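Local coordinates for oxidoreductase, 2OG-Fe oxygenase family protein, putative, expressed (Oryza sativa subsp. japonica, PDB 5XOI) that probably acts as an AlkB-family dioxygenase dependent on iron(II) and 2-oxoglutarate, this chain being the oxygenase part of a longer protein, at residues A[27-32]-A[158-163]; A[87-92]-A[224-229]; A[94-99]-A[187-192]; A[102-107]-A[115-120]. All blocks are in the same frame, centred on the assembly; numbering follows the deposited sequence.

Interaction 1 (A[27-32]-A[158-163]); sequences DIIRRC and FSLGDT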
loop_
_atom_site.group_PDB
_atom_site.type_symbol
_atom_site.label_atom_id
_atom_site.label_comp_id
_atom_site.label_asym_id
_atom_site.label_seq_id
_atom_site.Cartn_x
_atom_site.Cartn_y
_atom_site.Cartn_z
ATOM N N ASP A 27 -16.042 -4.272 2.710
ATOM C CA ASP A 27 -15.840 -3.949 4.115
ATOM C C ASP A 27 -14.711 -2.942 4.285
ATOM O O ASP A 27 -14.800 -2.041 5.125
ATOM C CB ASP A 27 -15.543 -5.232 4.895
ATOM C CG ASP A 27 -15.420 -5.003 6.386
ATOM O OD1 ASP A 27 -16.247 -4.263 6.956
ATOM O OD2 ASP A 27 -14.501 -5.591 6.992
ATOM N N ILE A 28 -13.649 -3.081 3.485
ATOM C CA ILE A 28 -12.509 -2.176 3.595
ATOM C C ILE A 28 -12.920 -0.765 3.196
ATOM O O ILE A 28 -12.593 0.204 3.885
ATOM C CB ILE A 28 -11.325 -2.680 2.750
ATOM C CG1 ILE A 28 -10.688 -3.913 3.398
ATOM C CG2 ILE A 28 -10.276 -1.583 2.600
ATOM C CD1 ILE A 28 -9.882 -4.748 2.430
ATOM N N ILE A 29 -13.664 -0.637 2.090
ATOM C CA ILE A 29 -14.161 0.670 1.658
ATOM C C ILE A 29 -15.068 1.269 2.720
ATOM O O ILE A 29 -14.927 2.438 3.092
ATOM C CB ILE A 29 -14.903 0.555 0.312
ATOM C CG1 ILE A 29 -13.976 0.050 -0.805
ATOM C CG2 ILE A 29 -15.573 1.904 -0.044
ATOM C CD1 ILE A 29 -12.888 1.020 -1.195
ATOM N N ARG A 30 -16.030 0.481 3.215
ATOM C CA ARG A 30 -16.982 1.023 4.179
ATOM C C ARG A 30 -16.278 1.488 5.453
ATOM O O ARG A 30 -16.579 2.570 5.968
ATOM C CB ARG A 30 -18.062 -0.019 4.481
ATOM C CG ARG A 30 -19.099 -0.137 3.368
ATOM C CD ARG A 30 -20.200 -1.134 3.734
ATOM N NE ARG A 30 -21.217 -1.243 2.691
ATOM C CZ ARG A 30 -21.948 -2.335 2.480
ATOM N NH1 ARG A 30 -21.765 -3.414 3.234
ATOM N NH2 ARG A 30 -22.854 -2.357 1.512
ATOM N N ARG A 31 -15.313 0.710 5.955
ATOM C CA ARG A 31 -14.579 1.139 7.148
ATOM C C ARG A 31 -13.777 2.410 6.887
ATOM O O ARG A 31 -13.734 3.310 7.732
ATOM C CB ARG A 31 -13.649 0.033 7.634
ATOM C CG ARG A 31 -14.361 -1.149 8.270
ATOM C CD ARG A 31 -13.366 -2.255 8.558
ATOM N NE ARG A 31 -13.994 -3.446 9.123
ATOM C CZ ARG A 31 -14.017 -3.725 10.420
ATOM N NH1 ARG A 31 -13.454 -2.894 11.289
ATOM N NH2 ARG A 31 -14.604 -4.832 10.848
ATOM N N CYS A 32 -13.136 2.500 5.720
ATOM C CA CYS A 32 -12.345 3.683 5.396
ATOM C C CYS A 32 -13.227 4.894 5.115
ATOM O O CYS A 32 -12.829 6.030 5.397
ATOM C CB CYS A 32 -11.445 3.373 4.198
ATOM S SG CYS A 32 -10.051 2.309 4.541
ATOM N N PHE A 158 -2.642 -2.771 -0.347
ATOM C CA PHE A 158 -3.956 -3.113 -0.899
ATOM C C PHE A 158 -4.349 -2.087 -1.956
ATOM O O PHE A 158 -4.150 -0.888 -1.759
ATOM C CB PHE A 158 -5.066 -3.078 0.164
ATOM C CG PHE A 158 -4.931 -4.067 1.297
ATOM C CD1 PHE A 158 -3.935 -5.025 1.329
ATOM C CD2 PHE A 158 -5.862 -4.031 2.331
ATOM C CE1 PHE A 158 -3.857 -5.925 2.384
ATOM C CE2 PHE A 158 -5.798 -4.920 3.381
ATOM C CZ PHE A 158 -4.790 -5.872 3.416
ATOM N N SER A 159 -4.989 -2.549 -3.032
ATOM C CA SER A 159 -5.500 -1.665 -4.077
ATOM C C SER A 159 -6.997 -1.894 -4.237
ATOM O O SER A 159 -7.442 -3.041 -4.313
ATOM C CB SER A 159 -4.789 -1.901 -5.420
ATOM O OG SER A 159 -3.441 -1.458 -5.388
ATOM N N LEU A 160 -7.775 -0.809 -4.291
ATOM C CA LEU A 160 -9.220 -0.925 -4.471
ATOM C C LEU A 160 -9.722 0.215 -5.343
ATOM O O LEU A 160 -9.246 1.347 -5.231
ATOM C CB LEU A 160 -9.976 -0.909 -3.130
ATOM C CG LEU A 160 -9.645 -1.975 -2.077
ATOM C CD1 LEU A 160 -8.456 -1.556 -1.228
ATOM C CD2 LEU A 160 -10.851 -2.221 -1.193
ATOM N N GLY A 161 -10.707 -0.085 -6.193
ATOM C CA GLY A 161 -11.279 0.943 -7.049
ATOM C C GLY A 161 -10.643 0.977 -8.424
ATOM O O GLY A 161 -10.386 -0.071 -9.019
ATOM N N ASP A 162 -10.403 2.174 -8.953
ATOM C CA ASP A 162 -9.752 2.303 -10.253
ATOM C C ASP A 162 -8.329 1.746 -10.230
ATOM O O ASP A 162 -7.632 1.789 -9.212
ATOM C CB ASP A 162 -9.709 3.769 -10.672
ATOM C CG ASP A 162 -11.072 4.309 -11.050
ATOM O OD1 ASP A 162 -11.928 3.523 -11.535
ATOM O OD2 ASP A 162 -11.282 5.532 -10.873
ATOM N N THR A 163 -7.895 1.254 -11.384
ATOM C CA THR A 163 -6.554 0.703 -11.535
ATOM C C THR A 163 -5.502 1.804 -11.473
ATOM O O THR A 163 -5.697 2.898 -12.019
ATOM C CB THR A 163 -6.466 -0.030 -12.869
ATOM O OG1 THR A 163 -7.411 -1.110 -12.872
ATOM C CG2 THR A 163 -5.040 -0.555 -13.130
#

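Interaction 2 (A[87-92]-A[224-229]); sequences EVFSKI and LNLTFR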
loop_
_atom_site.group_PDB
_atom_site.type_symbol
_atom_site.label_atom_id
_atom_site.label_comp_id
_atom_site.label_asym_id
_atom_site.label_seq_id
_atom_site.Cartn_x
_atom_site.Cartn_y
_atom_site.Cartn_z
ATOM N N GLU A 87 -8.359 -5.276 13.177
ATOM C CA GLU A 87 -7.703 -6.582 13.204
ATOM C C GLU A 87 -7.955 -7.370 11.926
ATOM O O GLU A 87 -7.110 -8.173 11.515
ATOM C CB GLU A 87 -8.163 -7.392 14.415
ATOM C CG GLU A 87 -7.145 -8.446 14.847
ATOM C CD GLU A 87 -7.246 -8.789 16.324
ATOM O OE1 GLU A 87 -8.330 -8.571 16.907
ATOM O OE2 GLU A 87 -6.243 -9.270 16.902
ATOM N N VAL A 88 -9.098 -7.152 11.273
ATOM C CA VAL A 88 -9.347 -7.851 10.016
ATOM C C VAL A 88 -8.337 -7.427 8.955
ATOM O O VAL A 88 -7.914 -8.242 8.125
ATOM C CB VAL A 88 -10.801 -7.638 9.555
ATOM C CG1 VAL A 88 -11.066 -6.176 9.222
ATOM C CG2 VAL A 88 -11.112 -8.540 8.357
ATOM N N PHE A 89 -7.915 -6.156 8.977
ATOM C CA PHE A 89 -6.889 -5.702 8.040
ATOM C C PHE A 89 -5.580 -6.442 8.283
ATOM O O PHE A 89 -4.947 -6.942 7.342
ATOM C CB PHE A 89 -6.660 -4.188 8.172
ATOM C CG PHE A 89 -7.799 -3.318 7.664
ATOM C CD1 PHE A 89 -9.009 -3.858 7.265
ATOM C CD2 PHE A 89 -7.631 -1.943 7.590
ATOM C CE1 PHE A 89 -10.041 -3.039 6.812
ATOM C CE2 PHE A 89 -8.651 -1.110 7.139
ATOM C CZ PHE A 89 -9.864 -1.661 6.753
ATOM N N SER A 90 -5.168 -6.525 9.550
ATOM C CA SER A 90 -3.935 -7.226 9.906
ATOM C C SER A 90 -4.000 -8.695 9.515
ATOM O O SER A 90 -2.996 -9.268 9.083
ATOM C CB SER A 90 -3.659 -7.097 11.408
ATOM O OG SER A 90 -3.338 -5.764 11.764
ATOM N N LYS A 91 -5.176 -9.317 9.661
ATOM C CA LYS A 91 -5.345 -10.719 9.268
ATOM C C LYS A 91 -5.087 -10.913 7.778
ATOM O O LYS A 91 -4.384 -11.850 7.370
ATOM C CB LYS A 91 -6.754 -11.185 9.628
ATOM C CG LYS A 91 -7.147 -12.563 9.095
ATOM C CD LYS A 91 -8.461 -12.506 8.295
ATOM C CE LYS A 91 -8.668 -13.745 7.422
ATOM N NZ LYS A 91 -10.016 -13.776 6.781
ATOM N N ILE A 92 -5.666 -10.042 6.949
ATOM C CA ILE A 92 -5.489 -10.149 5.505
ATOM C C ILE A 92 -4.027 -9.946 5.131
ATOM O O ILE A 92 -3.498 -10.644 4.264
ATOM C CB ILE A 92 -6.395 -9.146 4.769
ATOM C CG1 ILE A 92 -7.875 -9.460 5.035
ATOM C CG2 ILE A 92 -6.111 -9.185 3.273
ATOM C CD1 ILE A 92 -8.839 -8.419 4.470
ATOM N N LEU A 224 -8.495 3.734 -3.903
ATOM C CA LEU A 224 -8.108 3.691 -2.500
ATOM C C LEU A 224 -6.964 2.700 -2.327
ATOM O O LEU A 224 -7.065 1.547 -2.751
ATOM C CB LEU A 224 -9.292 3.292 -1.615
ATOM C CG LEU A 224 -9.133 3.326 -0.088
ATOM C CD1 LEU A 224 -8.915 4.748 0.414
ATOM C CD2 LEU A 224 -10.344 2.706 0.585
ATOM N N ASN A 225 -5.891 3.147 -1.687
ATOM C CA ASN A 225 -4.748 2.303 -1.376
ATOM C C ASN A 225 -4.573 2.246 0.134
ATOM O O ASN A 225 -4.760 3.250 0.825
ATOM C CB ASN A 225 -3.470 2.845 -2.041
ATOM C CG ASN A 225 -2.200 2.287 -1.418
ATOM O OD1 ASN A 225 -1.534 2.957 -0.632
ATOM N ND2 ASN A 225 -1.855 1.061 -1.778
ATOM N N LEU A 226 -4.238 1.064 0.644
ATOM C CA LEU A 226 -3.841 0.894 2.036
ATOM C C LEU A 226 -2.447 0.294 2.033
ATOM O O LEU A 226 -2.246 -0.806 1.508
ATOM C CB LEU A 226 -4.832 -0.003 2.796
ATOM C CG LEU A 226 -6.231 0.605 3.019
ATOM C CD1 LEU A 226 -7.102 0.485 1.764
ATOM C CD2 LEU A 226 -6.922 -0.063 4.213
ATOM N N THR A 227 -1.489 1.000 2.624
ATOM C CA THR A 227 -0.100 0.560 2.616
ATOM C C THR A 227 0.320 0.272 4.049
ATOM O O THR A 227 0.343 1.188 4.879
ATOM C CB THR A 227 0.782 1.629 1.967
ATOM O OG1 THR A 227 0.518 1.639 0.556
ATOM C CG2 THR A 227 2.252 1.321 2.198
ATOM N N PHE A 228 0.640 -0.998 4.339
ATOM C CA PHE A 228 0.948 -1.460 5.694
ATOM C C PHE A 228 2.454 -1.618 5.870
ATOM O O PHE A 228 3.120 -2.212 5.016
ATOM C CB PHE A 228 0.266 -2.802 5.989
ATOM C CG PHE A 228 -1.245 -2.764 5.923
ATOM C CD1 PHE A 228 -1.904 -2.919 4.715
ATOM C CD2 PHE A 228 -1.998 -2.578 7.079
ATOM C CE1 PHE A 228 -3.291 -2.891 4.654
ATOM C CE2 PHE A 228 -3.393 -2.545 7.025
ATOM C CZ PHE A 228 -4.037 -2.698 5.812
ATOM N N ARG A 229 2.988 -1.118 6.992
ATOM C CA ARG A 229 4.402 -1.284 7.312
ATOM C C ARG A 229 4.577 -1.543 8.802
ATOM O O ARG A 229 3.673 -1.323 9.613
ATOM C CB ARG A 229 5.223 -0.048 6.899
#

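Interaction 3 (A[94-99]-A[187-192]); sequences KDAIQA and VLIFGG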
loop_
_atom_site.group_PDB
_atom_site.type_symbol
_atom_site.label_atom_id
_atom_site.label_comp_id
_atom_site.label_asym_id
_atom_site.label_seq_id
_atom_site.Cartn_x
_atom_site.Cartn_y
_atom_site.Cartn_z
ATOM N N LYS A 94 -1.363 -10.676 6.943
ATOM C CA LYS A 94 -0.616 -11.884 7.285
ATOM C C LYS A 94 -0.934 -13.027 6.332
ATOM O O LYS A 94 -0.046 -13.827 5.995
ATOM C CB LYS A 94 -0.916 -12.277 8.732
ATOM C CG LYS A 94 -0.177 -11.416 9.743
ATOM C CD LYS A 94 -0.742 -11.587 11.139
ATOM C CE LYS A 94 -0.417 -10.391 12.029
ATOM N NZ LYS A 94 1.041 -10.280 12.285
ATOM N N ASP A 95 -2.194 -13.133 5.896
ATOM C CA ASP A 95 -2.559 -14.132 4.891
ATOM C C ASP A 95 -1.824 -13.884 3.576
ATOM O O ASP A 95 -1.386 -14.832 2.908
ATOM C CB ASP A 95 -4.073 -14.113 4.645
ATOM C CG ASP A 95 -4.873 -14.714 5.794
ATOM O OD1 ASP A 95 -4.284 -15.335 6.699
ATOM O OD2 ASP A 95 -6.110 -14.556 5.786
ATOM N N ALA A 96 -1.700 -12.612 3.179
ATOM C CA ALA A 96 -1.005 -12.281 1.938
ATOM C C ALA A 96 0.463 -12.677 2.005
ATOM O O ALA A 96 1.019 -13.206 1.034
ATOM C CB ALA A 96 -1.146 -10.784 1.648
ATOM N N ILE A 97 1.105 -12.425 3.146
ATOM C CA ILE A 97 2.488 -12.846 3.339
ATOM C C ILE A 97 2.586 -14.364 3.302
ATOM O O ILE A 97 3.463 -14.927 2.639
ATOM C CB ILE A 97 3.037 -12.270 4.655
ATOM C CG1 ILE A 97 3.098 -10.742 4.552
ATOM C CG2 ILE A 97 4.426 -12.815 4.935
ATOM C CD1 ILE A 97 3.412 -10.080 5.864
ATOM N N GLN A 98 1.689 -15.045 4.016
ATOM C CA GLN A 98 1.697 -16.506 4.002
ATOM C C GLN A 98 1.526 -17.045 2.586
ATOM O O GLN A 98 2.235 -17.968 2.167
ATOM C CB GLN A 98 0.593 -17.040 4.916
ATOM C CG GLN A 98 0.977 -17.145 6.379
ATOM C CD GLN A 98 -0.003 -18.001 7.176
ATOM O OE1 GLN A 98 -1.165 -18.158 6.792
ATOM N NE2 GLN A 98 0.473 -18.577 8.280
ATOM N N ALA A 99 0.589 -16.475 1.825
ATOM C CA ALA A 99 0.386 -16.932 0.456
ATOM C C ALA A 99 1.608 -16.650 -0.402
ATOM O O ALA A 99 2.008 -17.487 -1.223
ATOM C CB ALA A 99 -0.857 -16.272 -0.149
ATOM N N VAL A 187 -3.082 -7.271 -4.188
ATOM C CA VAL A 187 -2.206 -6.995 -3.054
ATOM C C VAL A 187 -0.776 -7.126 -3.542
ATOM O O VAL A 187 -0.424 -8.125 -4.172
ATOM C CB VAL A 187 -2.462 -7.937 -1.863
ATOM C CG1 VAL A 187 -1.388 -7.728 -0.780
ATOM C CG2 VAL A 187 -3.833 -7.677 -1.285
ATOM N N LEU A 188 0.030 -6.103 -3.290
ATOM C CA LEU A 188 1.434 -6.085 -3.679
ATOM C C LEU A 188 2.283 -6.114 -2.417
ATOM O O LEU A 188 1.980 -5.405 -1.454
ATOM C CB LEU A 188 1.754 -4.825 -4.493
ATOM C CG LEU A 188 3.225 -4.618 -4.832
ATOM C CD1 LEU A 188 3.678 -5.658 -5.849
ATOM C CD2 LEU A 188 3.443 -3.210 -5.382
ATOM N N ILE A 189 3.330 -6.939 -2.411
ATOM C CA ILE A 189 4.256 -7.020 -1.283
ATOM C C ILE A 189 5.660 -6.770 -1.806
ATOM O O ILE A 189 6.063 -7.381 -2.795
ATOM C CB ILE A 189 4.187 -8.390 -0.579
ATOM C CG1 ILE A 189 2.761 -8.682 -0.113
ATOM C CG2 ILE A 189 5.149 -8.404 0.618
ATOM C CD1 ILE A 189 2.625 -9.944 0.695
ATOM N N PHE A 190 6.404 -5.867 -1.161
ATOM C CA PHE A 190 7.837 -5.772 -1.422
ATOM C C PHE A 190 8.616 -5.773 -0.109
ATOM O O PHE A 190 8.381 -4.938 0.772
ATOM C CB PHE A 190 8.218 -4.570 -2.323
ATOM C CG PHE A 190 7.604 -3.217 -1.963
ATOM C CD1 PHE A 190 6.313 -2.878 -2.365
ATOM C CD2 PHE A 190 8.382 -2.233 -1.357
ATOM C CE1 PHE A 190 5.781 -1.614 -2.096
ATOM C CE2 PHE A 190 7.863 -0.971 -1.086
ATOM C CZ PHE A 190 6.556 -0.661 -1.445
ATOM N N GLY A 191 9.527 -6.736 0.026
ATOM C CA GLY A 191 10.388 -6.822 1.190
ATOM C C GLY A 191 11.709 -7.457 0.807
ATOM O O GLY A 191 11.989 -7.631 -0.385
ATOM N N GLY A 192 12.529 -7.797 1.798
ATOM C CA GLY A 192 13.827 -8.357 1.474
ATOM C C GLY A 192 14.609 -7.409 0.595
ATOM O O GLY A 192 14.632 -6.188 0.813
#

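Interaction 4 (A[102-107]-A[115-120]); sequences EFLRQK and EELPPL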
loop_
_atom_site.group_PDB
_atom_site.type_symbol
_atom_site.label_atom_id
_atom_site.label_comp_id
_atom_site.label_asym_id
_atom_site.label_seq_id
_atom_site.Cartn_x
_atom_site.Cartn_y
_atom_site.Cartn_z
ATOM N N GLU A 102 4.387 -19.169 0.376
ATOM C CA GLU A 102 4.101 -20.464 -0.225
ATOM C C GLU A 102 4.412 -20.442 -1.715
ATOM O O GLU A 102 4.994 -21.393 -2.249
ATOM C CB GLU A 102 2.641 -20.845 0.018
ATOM C CG GLU A 102 2.226 -22.154 -0.645
ATOM C CD GLU A 102 2.920 -23.355 -0.041
ATOM O OE1 GLU A 102 3.429 -23.239 1.097
ATOM O OE2 GLU A 102 2.952 -24.419 -0.711
ATOM N N PHE A 103 4.039 -19.355 -2.392
ATOM C CA PHE A 103 4.393 -19.182 -3.796
ATOM C C PHE A 103 5.907 -19.216 -3.985
ATOM O O PHE A 103 6.416 -19.917 -4.863
ATOM C CB PHE A 103 3.786 -17.864 -4.285
ATOM C CG PHE A 103 4.269 -17.405 -5.624
ATOM C CD1 PHE A 103 3.923 -18.093 -6.771
ATOM C CD2 PHE A 103 5.007 -16.237 -5.742
ATOM C CE1 PHE A 103 4.338 -17.651 -8.020
ATOM C CE2 PHE A 103 5.434 -15.788 -6.983
ATOM C CZ PHE A 103 5.096 -16.500 -8.128
ATOM N N LEU A 104 6.644 -18.447 -3.171
ATOM C CA LEU A 104 8.100 -18.417 -3.292
ATOM C C LEU A 104 8.722 -19.773 -2.977
ATOM O O LEU A 104 9.745 -20.137 -3.572
ATOM C CB LEU A 104 8.686 -17.342 -2.370
ATOM C CG LEU A 104 8.317 -15.875 -2.680
ATOM C CD1 LEU A 104 8.673 -14.990 -1.515
ATOM C CD2 LEU A 104 9.039 -15.383 -3.922
ATOM N N ARG A 105 8.130 -20.522 -2.042
ATOM C CA ARG A 105 8.575 -21.893 -1.789
ATOM C C ARG A 105 8.445 -22.752 -3.040
ATOM O O ARG A 105 9.347 -23.530 -3.380
ATOM C CB ARG A 105 7.742 -22.514 -0.660
ATOM C CG ARG A 105 8.294 -22.354 0.726
ATOM C CD ARG A 105 7.473 -23.166 1.729
ATOM N NE ARG A 105 6.166 -22.583 2.015
ATOM C CZ ARG A 105 5.938 -21.628 2.913
ATOM N NH1 ARG A 105 6.931 -21.107 3.633
ATOM N NH2 ARG A 105 4.710 -21.184 3.084
ATOM N N GLN A 106 7.310 -22.646 -3.728
ATOM C CA GLN A 106 7.094 -23.521 -4.871
ATOM C C GLN A 106 7.936 -23.109 -6.071
ATOM O O GLN A 106 8.323 -23.963 -6.872
ATOM C CB GLN A 106 5.606 -23.558 -5.223
ATOM C CG GLN A 106 4.774 -24.330 -4.192
ATOM C CD GLN A 106 3.312 -24.414 -4.567
ATOM O OE1 GLN A 106 2.965 -24.426 -5.747
ATOM N NE2 GLN A 106 2.443 -24.463 -3.563
ATOM N N LYS A 107 8.261 -21.833 -6.202
ATOM C CA LYS A 107 9.059 -21.377 -7.328
ATOM C C LYS A 107 10.556 -21.549 -7.107
ATOM O O LYS A 107 11.343 -21.195 -7.992
ATOM C CB LYS A 107 8.737 -19.910 -7.628
ATOM C CG LYS A 107 7.300 -19.700 -8.133
ATOM C CD LYS A 107 7.082 -20.376 -9.491
ATOM C CE LYS A 107 5.852 -21.286 -9.482
ATOM N NZ LYS A 107 5.807 -22.219 -10.652
ATOM N N GLU A 115 13.668 -18.195 -1.513
ATOM C CA GLU A 115 13.250 -16.873 -1.068
ATOM C C GLU A 115 12.134 -16.981 -0.038
ATOM O O GLU A 115 11.311 -17.898 -0.069
ATOM C CB GLU A 115 12.775 -16.017 -2.241
ATOM C CG GLU A 115 13.877 -15.433 -3.096
ATOM C CD GLU A 115 13.329 -14.480 -4.148
ATOM O OE1 GLU A 115 12.418 -13.686 -3.819
ATOM O OE2 GLU A 115 13.793 -14.533 -5.303
ATOM N N GLU A 116 12.109 -16.018 0.872
ATOM C CA GLU A 116 11.122 -16.003 1.940
ATOM C C GLU A 116 10.994 -14.582 2.461
ATOM O O GLU A 116 11.997 -13.967 2.829
ATOM C CB GLU A 116 11.533 -16.945 3.071
ATOM C CG GLU A 116 10.406 -17.295 4.017
ATOM C CD GLU A 116 10.823 -18.363 5.022
ATOM O OE1 GLU A 116 12.033 -18.509 5.284
ATOM O OE2 GLU A 116 9.939 -19.080 5.525
ATOM N N LEU A 117 9.770 -14.072 2.490
ATOM C CA LEU A 117 9.536 -12.744 3.046
ATOM C C LEU A 117 9.448 -12.817 4.568
ATOM O O LEU A 117 8.820 -13.731 5.106
ATOM C CB LEU A 117 8.241 -12.176 2.491
ATOM C CG LEU A 117 8.287 -11.719 1.036
ATOM C CD1 LEU A 117 6.890 -11.797 0.446
ATOM C CD2 LEU A 117 8.858 -10.308 0.931
ATOM N N PRO A 118 10.052 -11.872 5.284
ATOM C CA PRO A 118 9.919 -11.847 6.746
ATOM C C PRO A 118 8.475 -11.602 7.149
ATOM O O PRO A 118 7.692 -11.016 6.382
ATOM C CB PRO A 118 10.819 -10.672 7.167
ATOM C CG PRO A 118 11.699 -10.397 5.984
ATOM C CD PRO A 118 10.887 -10.770 4.778
ATOM N N PRO A 119 8.079 -12.023 8.345
ATOM C CA PRO A 119 6.711 -11.755 8.799
ATOM C C PRO A 119 6.506 -10.269 9.047
ATOM O O PRO A 119 7.451 -9.484 9.146
ATOM C CB PRO A 119 6.601 -12.555 10.102
ATOM C CG PRO A 119 8.005 -12.592 10.604
ATOM C CD PRO A 119 8.881 -12.697 9.381
ATOM N N LEU A 120 5.237 -9.883 9.140
ATOM C CA LEU A 120 4.911 -8.486 9.393
ATOM C C LEU A 120 3.830 -8.401 10.455
ATOM O O LEU A 120 2.819 -9.104 10.381
ATOM C CB LEU A 120 4.446 -7.771 8.118
ATOM C CG LEU A 120 4.516 -6.250 8.102
ATOM C CD1 LEU A 120 5.964 -5.773 8.106
ATOM C CD2 LEU A 120 3.739 -5.685 6.884
HETATM O O HOH W 1 12.300 -19.080 -3.954
#

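Interaction 1 (A[27-32]-A[158-163])
Ile-28 and Ile-29 of helix 22-37 pack on Phe-158 and Leu-160 of strand 155-161, joining a helix to the outer face of the larger sheet in the double-stranded beta-helix (jelly-roll) core of this AlkB-family oxygenase. Helix and strand axes run nearly perpendicular, at 85°, with a closest approach of 10.1 Å.

Across the interface the contact is wholly apolar and buried. The CD2 methyl of Leu-160 meets both isoleucines, touching CG2 of Ile-28 at 3.9 Å and CD1 of Ile-29 at 3.8 Å. Ile-28 stands nearly perpendicular to the leucine, whereas Ile-29 and Leu-160 run antiparallel past one another, which also brings Ile-29 CD1 against Leu-160 CB. With CG1 of Ile-28 anti to the carbonyl carbon (chi1 -72°), the delta methyl extends to the Phe-158 ring, while CG2 stays over the leucine.

Polar interactions run within each element and its neighbours. Arg-31 and Asp-27, one helical turn apart, form a salt bridge, and Ser-159 hydrogen-bonds through OG to Arg-223, a residue of the succinate and 2-oxoglutarate site. The strand alternation thus turns Phe-158 and Leu-160 to the helix and Ser-159 to the side of the 2-oxoglutarate-binding Arg-223. At the far end of Ile-28, CD1 approaches the phenylalanine ring obliquely, 4.1 Å from Phe-158 CD2.

Interaction 2 (A[87-92]-A[224-229])
Phe-89, in the first turn of helix 87-106, reaches across to Leu-226 and Phe-228 of strand 223-229, and its side chain carries the whole contact from the helix side. Its CB already touches the strand: Phe-228 CZ lies 3.8 Å from Phe-89 CB, and Phe-228 CE2 is equally near it. The phenylalanine of the strand thus presses on the root of the helical side chain.

A chi1 of -70° swings the Phe-89 ring along the strand toward Leu-226. On the ring, CD2 is shared between two partners, with Leu-226 CD2 at 3.9 Å and Phe-228 CZ at 4.1 Å from Phe-89 CD2. One atom further out, CE2 meets the same leucine methyl more closely, Phe-89 CE2 to Leu-226 CD2 being 3.6 Å. The other side of the ring lies against helix 22-37: Phe-89 CE1 is 3.6 Å from Ile-28 CG1, and at the tip Phe-89 CZ is 4.2 Å from Ile-28 CG2. The strand side chains approach the ring obliquely. No hydrogen bond joins the segments.

The opposite side of the strand is polar: Thr-227 OG1 donates to a lone pair of Asn-225 OD1 in the carbonyl plane, and that oxygen also receives a bond from Asn-128, a 2-oxoglutarate-binding residue. Arg-229, another residue of that site, modelled only to CB, ends the strand. Phe-89 also touches Arg-31 of helix 22-37, so it sits where both long helices meet the sheet, while strand 223-229 runs between strands 155-161 and 124-131.

Interaction 3 (A[94-99]-A[187-192])
Ile-189 of strand 187-190 and Ala-96 of helix 87-106 bury the most surface here. The isoleucine points to the helix and ends on its backbone: CD1 of Ile-189 lies 3.7 Å from Ala-96 O and 4.0 Å from Ala-96 CB. Its first torsion (chi1 -57°) directs CG1 to the helix and the chain is extended beyond it (chi2 -175°), which carries the delta methyl out to the helical backbone. There it also meets Ile-97, whose CG1 is 4.0 Å from Ile-189 CD1, the two isoleucines standing nearly perpendicular.

Ala-96 has a second neighbour in Val-187, two residues earlier on the same face of the strand, with Ala-96 CB 3.9 Å from Val-187 CG1. Helix and strand axes cross at -68° and approach to 9.6 Å. On the other strand face, Phe-190 meets the ring of the metal ligand His-199.

Apolar carbons make up the side-chain contacts, and no hydrogen bond crosses between the segments, so this helix-to-sheet contact of the jelly-roll rests on apolar burial and van der Waals contact.

Interaction 4 (A[102-107]-A[115-120])
Leu-104 holds CG anti to its carbonyl carbon (chi1 -65°), and CD1 lies anti to CA (chi2 166°), which sends CD1 toward Leu-117 and CD2 toward Glu-115. Leu-104 CD1 and Leu-117 CD1 are 4.1 Å apart. CD2 meets Glu-115, whose side chain runs at a slant to the leucine, at 3.8 Å from Glu-115 OE1 and near its CB. Closer to the root, Leu-104 CB rests on the carbonyl oxygen of Glu-115 at 3.5 Å.

One water links the two backbones: it donates to Leu-104 O at 2.8 Å and accepts from Glu-115 N at 2.9 Å. It thus bridges a carbonyl near the end of the helix to an amide of the returning chain. The Glu-115 carboxylate turns to other partners, Tyr-8 OH and the amide of Gly-12.

Toward solvent, the Arg-105 chain bends at chi3 and grips Glu-102 side-on, NE and NH2 both bonding to OE1, with NE at 3.0 Å from Glu-102 OE1. The other oxygen, OE2, takes an almost straight bond from Gln-106 NE2. Glu-116 OE2 comes near the guanidinium edge, yet at 4.1 Å from Arg-105 NH1 it is beyond a salt bridge, and the carboxylate plane stands 85° from the guanidinium; any attraction is probably a weak electrostatic one without a hydrogen bond. Away from the annotated sites, the contact belongs to the connection from helix 87-106 to strand 124-131 of the jelly-roll, in which the chain folds back along the last turns of the helix.

In the fold
Interactions 1, 2 and 3 place two helices on one antiparallel sheet: helix 22-37 serves interaction 1, and helix 87-106 serves interactions 2 and 3 and, at its C-terminal end, interaction 4. Their strands lie side by side in the order 187-190, 155-161, 223-229. Centres of interactions 1 and 2 are about 10 Å apart, and of 1 and 3 about 18 Å. Along the chain, interaction 4 closes the shortest loop, lying within the spans of the other three, whereas interaction 1 alternates with 2 and with 3. Interactions 1 to 3 back the sheet whose strands carry Asn-128, Arg-223 and Arg-229 of the 2-oxoglutarate site; interaction 4 fastens the connection at the helix's far end, where Leu-117 packs on Ile-189.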